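Local coordinates for cytosolic IMP-GMP specific 5'-nucleotidase (Legionella pneumophila subsp. pneumophila, PDB 4OHF), which probably hydrolyses purine nucleoside 5'-monophosphates such as IMP and GMP in the cytosol, with a magnesium ion in its active site, at residues H53-I58 with D148-Y153; D75-N80 with D118-A123; I134-L139 with A155-V160. One frame throughout, in Å; residues are numbered along the deposited sequence.

Contact 1: H53-I58 with D148-Y153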
loop_
_atom_site.group_PDB
_atom_site.type_symbol
_atom_site.label_atom_id
_atom_site.label_comp_id
_atom_site.label_asym_id
_atom_site.label_seq_id
_atom_site.Cartn_x
_atom_site.Cartn_y
_atom_site.Cartn_z
ATOM N N HIS B 53 -8.602 33.151 -6.409
ATOM C CA HIS B 53 -7.991 34.157 -7.268
ATOM C C HIS B 53 -7.557 33.613 -8.632
ATOM O O HIS B 53 -6.370 33.604 -8.961
ATOM C CB HIS B 53 -6.785 34.765 -6.535
ATOM C CG HIS B 53 -7.072 35.142 -5.110
ATOM N ND1 HIS B 53 -6.133 35.030 -4.106
ATOM C CD2 HIS B 53 -8.201 35.605 -4.518
ATOM C CE1 HIS B 53 -6.673 35.403 -2.958
ATOM N NE2 HIS B 53 -7.926 35.756 -3.180
ATOM N N TYR B 54 -8.529 33.155 -9.415
ATOM C CA TYR B 54 -8.273 32.630 -10.756
ATOM C C TYR B 54 -8.569 33.741 -11.766
ATOM O O TYR B 54 -9.220 34.734 -11.430
ATOM C CB TYR B 54 -9.184 31.427 -11.040
ATOM C CG TYR B 54 -8.579 30.068 -10.741
ATOM C CD1 TYR B 54 -8.134 29.241 -11.775
ATOM C CD2 TYR B 54 -8.472 29.595 -9.430
ATOM C CE1 TYR B 54 -7.603 27.977 -11.514
ATOM C CE2 TYR B 54 -7.939 28.331 -9.159
ATOM C CZ TYR B 54 -7.509 27.530 -10.206
ATOM O OH TYR B 54 -6.987 26.285 -9.945
ATOM N N PRO B 55 -8.102 33.588 -13.018
ATOM C CA PRO B 55 -8.344 34.606 -14.046
ATOM C C PRO B 55 -9.787 35.109 -14.062
ATOM O O PRO B 55 -10.728 34.326 -13.940
ATOM C CB PRO B 55 -7.970 33.881 -15.336
ATOM C CG PRO B 55 -6.836 33.016 -14.894
ATOM C CD PRO B 55 -7.333 32.457 -13.571
ATOM N N GLU B 56 -9.948 36.420 -14.206
ATOM C CA GLU B 56 -11.269 37.037 -14.244
ATOM C C GLU B 56 -12.048 36.499 -15.437
ATOM O O GLU B 56 -13.264 36.671 -15.541
ATOM C CB GLU B 56 -11.130 38.558 -14.359
ATOM C CG GLU B 56 -10.727 39.253 -13.064
ATOM C CD GLU B 56 -11.927 39.680 -12.229
ATOM O OE1 GLU B 56 -11.734 40.047 -11.048
ATOM O OE2 GLU B 56 -13.062 39.661 -12.761
ATOM N N GLU B 57 -11.332 35.834 -16.332
ATOM C CA GLU B 57 -11.933 35.278 -17.533
ATOM C C GLU B 57 -12.898 34.111 -17.268
ATOM O O GLU B 57 -13.874 33.931 -17.998
ATOM C CB GLU B 57 -10.819 34.841 -18.491
ATOM C CG GLU B 57 -11.268 34.606 -19.922
ATOM C CD GLU B 57 -11.895 35.846 -20.548
ATOM O OE1 GLU B 57 -12.938 36.309 -20.038
ATOM O OE2 GLU B 57 -11.349 36.358 -21.550
ATOM N N ILE B 58 -12.643 33.329 -16.220
ATOM C CA ILE B 58 -13.495 32.183 -15.910
ATOM C C ILE B 58 -14.957 32.544 -15.654
ATOM O O ILE B 58 -15.859 31.763 -15.965
ATOM C CB ILE B 58 -12.983 31.394 -14.685
ATOM C CG1 ILE B 58 -13.189 32.201 -13.408
ATOM C CG2 ILE B 58 -11.519 31.067 -14.849
ATOM C CD1 ILE B 58 -12.889 31.416 -12.154
ATOM N N ASP B 148 0.695 30.346 -17.225
ATOM C CA ASP B 148 1.374 30.955 -16.085
ATOM C C ASP B 148 0.347 31.587 -15.165
ATOM O O ASP B 148 0.502 31.585 -13.940
ATOM C CB ASP B 148 2.364 32.029 -16.541
ATOM C CG ASP B 148 3.442 31.480 -17.445
ATOM O OD1 ASP B 148 3.148 31.258 -18.641
ATOM O OD2 ASP B 148 4.577 31.263 -16.958
ATOM N N LYS B 149 -0.704 32.128 -15.770
ATOM C CA LYS B 149 -1.767 32.770 -15.018
ATOM C C LYS B 149 -2.578 31.757 -14.212
ATOM O O LYS B 149 -3.372 32.145 -13.352
ATOM C CB LYS B 149 -2.691 33.540 -15.970
ATOM C CG LYS B 149 -2.010 34.684 -16.727
ATOM C CD LYS B 149 -1.478 35.767 -15.787
ATOM C CE LYS B 149 -1.108 37.049 -16.541
ATOM N NZ LYS B 149 0.007 36.883 -17.522
ATOM N N MET B 150 -2.373 30.466 -14.481
ATOM C CA MET B 150 -3.109 29.414 -13.773
ATOM C C MET B 150 -2.225 28.282 -13.274
ATOM O O MET B 150 -1.183 27.993 -13.862
ATOM C CB MET B 150 -4.189 28.827 -14.676
ATOM C CG MET B 150 -5.216 29.832 -15.145
ATOM S SD MET B 150 -6.392 29.077 -16.272
ATOM C CE MET B 150 -7.483 28.267 -15.097
ATOM N N PRO B 151 -2.638 27.620 -12.178
ATOM C CA PRO B 151 -1.887 26.504 -11.587
ATOM C C PRO B 151 -1.654 25.359 -12.579
ATOM O O PRO B 151 -1.893 25.499 -13.783
ATOM C CB PRO B 151 -2.773 26.073 -10.418
ATOM C CG PRO B 151 -3.422 27.354 -10.004
ATOM C CD PRO B 151 -3.790 27.978 -11.330
ATOM N N SER B 152 -1.177 24.228 -12.072
ATOM C CA SER B 152 -0.939 23.063 -12.923
ATOM C C SER B 152 -2.235 22.262 -13.031
ATOM O O SER B 152 -3.130 22.383 -12.179
ATOM C CB SER B 152 0.155 22.172 -12.329
ATOM O OG SER B 152 -0.269 21.603 -11.100
ATOM N N TYR B 153 -2.330 21.448 -14.076
ATOM C CA TYR B 153 -3.509 20.620 -14.291
ATOM C C TYR B 153 -3.923 19.951 -12.982
ATOM O O TYR B 153 -5.089 19.998 -12.582
ATOM C CB TYR B 153 -3.214 19.556 -15.343
ATOM C CG TYR B 153 -2.887 20.108 -16.713
ATOM C CD1 TYR B 153 -3.643 21.137 -17.267
ATOM C CD2 TYR B 153 -1.873 19.552 -17.488
ATOM C CE1 TYR B 153 -3.404 21.595 -18.556
ATOM C CE2 TYR B 153 -1.627 20.003 -18.780
ATOM C CZ TYR B 153 -2.398 21.023 -19.306
ATOM O OH TYR B 153 -2.173 21.472 -20.583
#
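Y54 opens the contact by turning its ring edge toward M150. The terminal methyl of M150 lies in the ring plane at that edge, with CE 3.5 Å from Y54 CD1, so this is an edge contact of a methyl group and not sulfur over a ring face. The two side chains cross at about a right angle. A bend of the methionine chain at chi3 (80°) places its CE there. Farther out on the ring, Y54 CE1 comes 3.8 Å from P151 CD, and Y54 OH lies 3.7 Å from P151 CG. The hydroxyl therefore passes the pyrrolidine with apolar contact; its polar partner is D159.

P55 is next, its CB directed toward the other loop and its ring CG in contact there. That CG is 3.6 Å from M150 CG, while P55 CG also lies 3.9 Å from K149 O. M150 is thus touched at CG by the proline and at CE by the tyrosine. K149 adds chiefly the base of its side chain, since its amino group leads away to hydrogen-bond N146. Beyond P55 the chain turns, with I58 N donating to P55 O at 3.1 Å, and I58 packs on L48 and A49 of helix 33-51.

The 220 Å² that the two segments bury is mostly side-chain packing, with no hydrogen bond between them. Geometrically this is loop-to-loop packing beside helices 33-51, 129-143 and 153-170: the loop 53-58 follows the first of these, and the loop 148-153 links the other two, with S152 as N-cap, its OG accepting from A155 N. Both loops belong to the insertion between core strands 19-22 and 204-208, the position of a C1 cap in HAD enzymes.

Contact 2: D75-N80 with D118-A123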
loop_
_atom_site.group_PDB
_atom_site.type_symbol
_atom_site.label_atom_id
_atom_site.label_comp_id
_atom_site.label_asym_id
_atom_site.label_seq_id
_atom_site.Cartn_x
_atom_site.Cartn_y
_atom_site.Cartn_z
ATOM N N ASP B 75 -8.161 12.737 -15.532
ATOM C CA ASP B 75 -6.724 12.493 -15.431
ATOM C C ASP B 75 -6.143 13.852 -15.054
ATOM O O ASP B 75 -5.790 14.645 -15.926
ATOM C CB ASP B 75 -6.178 12.023 -16.788
ATOM C CG ASP B 75 -4.668 11.835 -16.789
ATOM O OD1 ASP B 75 -4.154 11.237 -17.762
ATOM O OD2 ASP B 75 -3.996 12.285 -15.833
ATOM N N SER B 76 -6.080 14.118 -13.751
ATOM C CA SER B 76 -5.588 15.395 -13.241
ATOM C C SER B 76 -4.157 15.678 -13.664
ATOM O O SER B 76 -3.792 16.819 -13.941
ATOM C CB SER B 76 -5.710 15.438 -11.710
ATOM O OG SER B 76 -5.137 14.288 -11.115
ATOM N N LYS B 77 -3.357 14.624 -13.730
ATOM C CA LYS B 77 -1.965 14.753 -14.116
ATOM C C LYS B 77 -1.826 15.503 -15.440
ATOM O O LYS B 77 -1.116 16.499 -15.520
ATOM C CB LYS B 77 -1.340 13.362 -14.229
ATOM C CG LYS B 77 0.106 13.308 -14.734
ATOM C CD LYS B 77 0.418 11.884 -15.210
ATOM C CE LYS B 77 1.820 11.729 -15.786
ATOM N NZ LYS B 77 1.927 10.438 -16.541
ATOM N N ASN B 78 -2.524 15.046 -16.473
ATOM C CA ASN B 78 -2.412 15.675 -17.784
ATOM C C ASN B 78 -3.595 16.532 -18.231
ATOM O O ASN B 78 -3.715 16.847 -19.420
ATOM C CB ASN B 78 -2.153 14.600 -18.834
ATOM C CG ASN B 78 -1.112 13.607 -18.387
ATOM O OD1 ASN B 78 -0.030 13.992 -17.951
ATOM N ND2 ASN B 78 -1.430 12.318 -18.488
ATOM N N GLY B 79 -4.459 16.913 -17.291
ATOM C CA GLY B 79 -5.614 17.728 -17.634
ATOM C C GLY B 79 -6.484 17.118 -18.726
ATOM O O GLY B 79 -6.930 17.815 -19.636
ATOM N N ASN B 80 -6.727 15.814 -18.631
ATOM C CA ASN B 80 -7.550 15.110 -19.617
ATOM C C ASN B 80 -8.793 14.459 -19.003
ATOM O O ASN B 80 -8.861 14.228 -17.794
ATOM C CB ASN B 80 -6.726 14.027 -20.328
ATOM C CG ASN B 80 -5.534 14.593 -21.078
ATOM O OD1 ASN B 80 -5.636 15.613 -21.766
ATOM N ND2 ASN B 80 -4.394 13.917 -20.964
ATOM N N ASP B 118 -3.987 4.268 -9.393
ATOM C CA ASP B 118 -3.110 5.428 -9.370
ATOM C C ASP B 118 -3.933 6.648 -8.921
ATOM O O ASP B 118 -4.954 6.970 -9.517
ATOM C CB ASP B 118 -2.525 5.641 -10.777
ATOM C CG ASP B 118 -1.726 6.932 -10.899
ATOM O OD1 ASP B 118 -1.125 7.168 -11.976
ATOM O OD2 ASP B 118 -1.704 7.714 -9.924
ATOM N N PRO B 119 -3.493 7.342 -7.862
ATOM C CA PRO B 119 -4.200 8.520 -7.340
ATOM C C PRO B 119 -4.348 9.692 -8.304
ATOM O O PRO B 119 -5.124 10.613 -8.043
ATOM C CB PRO B 119 -3.387 8.889 -6.107
ATOM C CG PRO B 119 -2.002 8.473 -6.498
ATOM C CD PRO B 119 -2.249 7.111 -7.110
ATOM N N ASN B 120 -3.609 9.664 -9.410
ATOM C CA ASN B 120 -3.687 10.742 -10.400
ATOM C C ASN B 120 -5.060 10.816 -11.062
ATOM O O ASN B 120 -5.492 11.877 -11.504
ATOM C CB ASN B 120 -2.619 10.565 -11.492
ATOM C CG ASN B 120 -1.271 11.147 -11.097
ATOM O OD1 ASN B 120 -1.189 12.299 -10.675
ATOM N ND2 ASN B 120 -0.209 10.358 -11.245
ATOM N N TYR B 121 -5.742 9.680 -11.138
ATOM C CA TYR B 121 -7.053 9.642 -11.752
ATOM C C TYR B 121 -8.153 9.863 -10.728
ATOM O O TYR B 121 -8.107 9.306 -9.632
ATOM C CB TYR B 121 -7.276 8.296 -12.447
ATOM C CG TYR B 121 -6.292 8.005 -13.549
ATOM C CD1 TYR B 121 -5.200 7.164 -13.333
ATOM C CD2 TYR B 121 -6.443 8.586 -14.806
ATOM C CE1 TYR B 121 -4.283 6.907 -14.344
ATOM C CE2 TYR B 121 -5.531 8.340 -15.824
ATOM C CZ TYR B 121 -4.454 7.499 -15.586
ATOM O OH TYR B 121 -3.553 7.258 -16.597
ATOM N N MET B 122 -9.130 10.687 -11.089
ATOM C CA MET B 122 -10.268 10.968 -10.222
ATOM C C MET B 122 -11.460 10.288 -10.882
ATOM O O MET B 122 -11.881 10.679 -11.969
ATOM C CB MET B 122 -10.488 12.475 -10.118
ATOM C CG MET B 122 -9.327 13.199 -9.458
ATOM S SD MET B 122 -9.484 15.000 -9.407
ATOM C CE MET B 122 -10.253 15.243 -7.791
ATOM N N ALA B 123 -11.981 9.250 -10.233
ATOM C CA ALA B 123 -13.102 8.495 -10.783
ATOM C C ALA B 123 -14.273 8.323 -9.826
ATOM O O ALA B 123 -14.881 7.254 -9.760
ATOM C CB ALA B 123 -12.620 7.122 -11.257
#
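N120 meets S76 and K77 from the third position of a type I turn that runs from D118 to Y121. D118 shapes that turn from within: its OD2 accepts from N120 N at 2.8 Å, an Asx turn in which the donor stands above the carboxylate plane. The carbonyl of N120 then faces the other segment. S76 N donates to N120 O at 3.2 Å, with a C=O...donor angle of 156°. The side chain of N120 lies against K77, with OD1 3.7 Å from K77 CB.

At Y121 the backbones form an antiparallel non-hydrogen-bonded pair with D75, their CA atoms 4.7 Å apart. Both side chains lie on the same face of the sheet. Y121 CE2 approaches D75 CG to 3.7 Å, the ring and carboxylate planes 53° apart. M122 continues the strand, bonding to I74 through its backbone.

The chemistry is therefore divided. The N120 carbonyl oxygen is held by S76 N, and S76 OG is placed to donate to the same oxygen, though the very short modelled length of that bond is doubtful. The D75 carboxylate, by contrast, packs on the tyrosine; its OD2 accepts from N78 N, and its OD1 from the hydroxyl of Y109 and, weakly, from N78 ND2. Those donors would be expected to favour its charged form.

Contact 3: I134-L139 with A155-V160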
loop_
_atom_site.group_PDB
_atom_site.type_symbol
_atom_site.label_atom_id
_atom_site.label_comp_id
_atom_site.label_asym_id
_atom_site.label_seq_id
_atom_site.Cartn_x
_atom_site.Cartn_y
_atom_site.Cartn_z
ATOM N N ILE B 134 -17.207 19.436 -17.032
ATOM C CA ILE B 134 -17.354 20.597 -17.897
ATOM C C ILE B 134 -16.433 21.726 -17.435
ATOM O O ILE B 134 -15.652 22.269 -18.225
ATOM C CB ILE B 134 -18.793 21.110 -17.904
ATOM C CG1 ILE B 134 -19.716 20.048 -18.509
ATOM C CG2 ILE B 134 -18.861 22.414 -18.680
ATOM C CD1 ILE B 134 -21.182 20.398 -18.433
ATOM N N LEU B 135 -16.515 22.070 -16.151
ATOM C CA LEU B 135 -15.675 23.125 -15.617
ATOM C C LEU B 135 -14.190 22.808 -15.809
ATOM O O LEU B 135 -13.455 23.613 -16.375
ATOM C CB LEU B 135 -15.960 23.339 -14.135
ATOM C CG LEU B 135 -15.150 24.477 -13.498
ATOM C CD1 LEU B 135 -15.399 25.735 -14.282
ATOM C CD2 LEU B 135 -15.533 24.679 -12.042
ATOM N N TYR B 136 -13.749 21.639 -15.346
ATOM C CA TYR B 136 -12.349 21.256 -15.471
ATOM C C TYR B 136 -11.895 21.346 -16.916
ATOM O O TYR B 136 -10.801 21.817 -17.209
ATOM C CB TYR B 136 -12.127 19.837 -14.969
ATOM C CG TYR B 136 -10.667 19.445 -14.923
ATOM C CD1 TYR B 136 -9.800 20.022 -14.000
ATOM C CD2 TYR B 136 -10.154 18.496 -15.800
ATOM C CE1 TYR B 136 -8.456 19.659 -13.944
ATOM C CE2 TYR B 136 -8.810 18.125 -15.760
ATOM C CZ TYR B 136 -7.966 18.710 -14.830
ATOM O OH TYR B 136 -6.639 18.354 -14.802
ATOM N N GLY B 137 -12.744 20.892 -17.824
ATOM C CA GLY B 137 -12.384 20.951 -19.223
ATOM C C GLY B 137 -12.071 22.370 -19.649
ATOM O O GLY B 137 -11.024 22.632 -20.235
ATOM N N GLN B 138 -12.981 23.293 -19.353
ATOM C CA GLN B 138 -12.796 24.694 -19.716
ATOM C C GLN B 138 -11.588 25.304 -19.023
ATOM O O GLN B 138 -10.847 26.072 -19.628
ATOM C CB GLN B 138 -14.055 25.480 -19.372
ATOM C CG GLN B 138 -15.267 25.028 -20.171
ATOM C CD GLN B 138 -16.568 25.535 -19.582
ATOM O OE1 GLN B 138 -16.750 25.515 -18.360
ATOM N NE2 GLN B 138 -17.485 25.976 -20.441
ATOM N N LEU B 139 -11.387 24.949 -17.759
ATOM C CA LEU B 139 -10.268 25.478 -17.006
ATOM C C LEU B 139 -8.940 25.153 -17.684
ATOM O O LEU B 139 -8.103 26.041 -17.858
ATOM C CB LEU B 139 -10.283 24.941 -15.576
ATOM C CG LEU B 139 -11.471 25.405 -14.729
ATOM C CD1 LEU B 139 -11.309 24.915 -13.298
ATOM C CD2 LEU B 139 -11.558 26.926 -14.756
ATOM N N ALA B 155 -3.122 20.776 -9.900
ATOM C CA ALA B 155 -3.540 21.788 -8.935
ATOM C C ALA B 155 -4.975 22.270 -9.177
ATOM O O ALA B 155 -5.760 22.428 -8.238
ATOM C CB ALA B 155 -2.573 22.966 -8.984
ATOM N N ILE B 156 -5.307 22.511 -10.441
ATOM C CA ILE B 156 -6.643 22.956 -10.810
ATOM C C ILE B 156 -7.684 21.930 -10.364
ATOM O O ILE B 156 -8.648 22.277 -9.686
ATOM C CB ILE B 156 -6.735 23.170 -12.329
ATOM C CG1 ILE B 156 -5.632 24.143 -12.762
ATOM C CG2 ILE B 156 -8.113 23.707 -12.709
ATOM C CD1 ILE B 156 -5.620 24.464 -14.248
ATOM N N ALA B 157 -7.484 20.669 -10.727
ATOM C CA ALA B 157 -8.413 19.613 -10.341
ATOM C C ALA B 157 -8.647 19.583 -8.838
ATOM O O ALA B 157 -9.778 19.406 -8.390
ATOM C CB ALA B 157 -7.900 18.266 -10.806
ATOM N N GLN B 158 -7.584 19.753 -8.056
ATOM C CA GLN B 158 -7.715 19.739 -6.597
ATOM C C GLN B 158 -8.417 20.989 -6.073
ATOM O O GLN B 158 -9.211 20.918 -5.125
ATOM C CB GLN B 158 -6.344 19.579 -5.947
ATOM C CG GLN B 158 -5.685 18.246 -6.297
ATOM C CD GLN B 158 -4.344 18.050 -5.616
ATOM O OE1 GLN B 158 -3.458 18.904 -5.708
ATOM N NE2 GLN B 158 -4.185 16.918 -4.931
ATOM N N ASP B 159 -8.139 22.132 -6.691
ATOM C CA ASP B 159 -8.794 23.364 -6.272
ATOM C C ASP B 159 -10.291 23.212 -6.483
ATOM O O ASP B 159 -11.090 23.454 -5.569
ATOM C CB ASP B 159 -8.297 24.568 -7.076
ATOM C CG ASP B 159 -6.889 25.007 -6.681
ATOM O OD1 ASP B 159 -6.427 24.658 -5.563
ATOM O OD2 ASP B 159 -6.258 25.718 -7.495
ATOM N N VAL B 160 -10.658 22.803 -7.696
ATOM C CA VAL B 160 -12.051 22.605 -8.051
ATOM C C VAL B 160 -12.724 21.656 -7.067
ATOM O O VAL B 160 -13.832 21.933 -6.609
ATOM C CB VAL B 160 -12.190 22.045 -9.482
ATOM C CG1 VAL B 160 -13.628 21.696 -9.760
ATOM C CG2 VAL B 160 -11.704 23.065 -10.490
#
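L139 and V160 are brought tip to tip by their torsions: CG of L139 stands anti to its carbonyl carbon (chi1 -66°), chi2 (-175°) then sets CD1 anti to CA, and V160 places CG2 anti to its own carbonyl carbon. The result is a methyl-to-methyl contact, L139 CD1 to V160 CG2, at 3.4 Å. The same leucine methyl also meets I156, with L139 CD1 3.5 Å from I156 CG2. L139 crosses I156 obliquely, and its CB is likewise near that branch, 3.8 Å from I156 CG2. I156 and V160 are one helical turn apart, and L139 CD1 touches both.

Y136 flanks this apolar group with its ring. Its CG is anti to the backbone N, and the ring extends toward the opposite helix at A157. There Y136 CE1 lies 3.5 Å from A157 CB, and I156 CB is farther off, 4.2 Å from the same CE1. The small alanine is where the backbones come nearest, with Y136 CA and A157 CA 6.7 Å apart. L135 completes the interface more loosely, its CD2 4.2 Å from V160 CG1.

No hydrogen bond crosses the interface; all six touching residues are buried, and the contact covers 261 Å². The local axes approach to 10.4 Å with their N-to-C directions 144° apart, which makes the pair antiparallel but clearly inclined. It joins helix 129-143 to helix 153-170, successive helices of the chain. Helix 33-51 packs against the first of them, with Y41, V44 and L48 touching L135, while F61 from a loop lies on L139. V160 also touches F132, one turn before Y136 on helix 129-143, and M122 of strand 121-122 packs on A157.

In the fold
Contact 3 lies between the other two: its centre is about 10 Å from that of contact 1 and about 11 Å from that of contact 2, whose own centres are about 19 Å apart. Polar links tie it to contact 1: Y54 OH to D159 OD2, at 2.6 Å, and a weak bond from Y136 OH to Y153 O. Toward contact 2 the link is packing, S76 CB lying 3.7 Å from A157 CB. Contacts 1 and 2 also touch through Y153, beside S76 to G79. All three lie away from the magnesium site of D23, D25 and D303. The Y121 side chain of contact 2 stands about 11 Å from the bound GMP, without touching it.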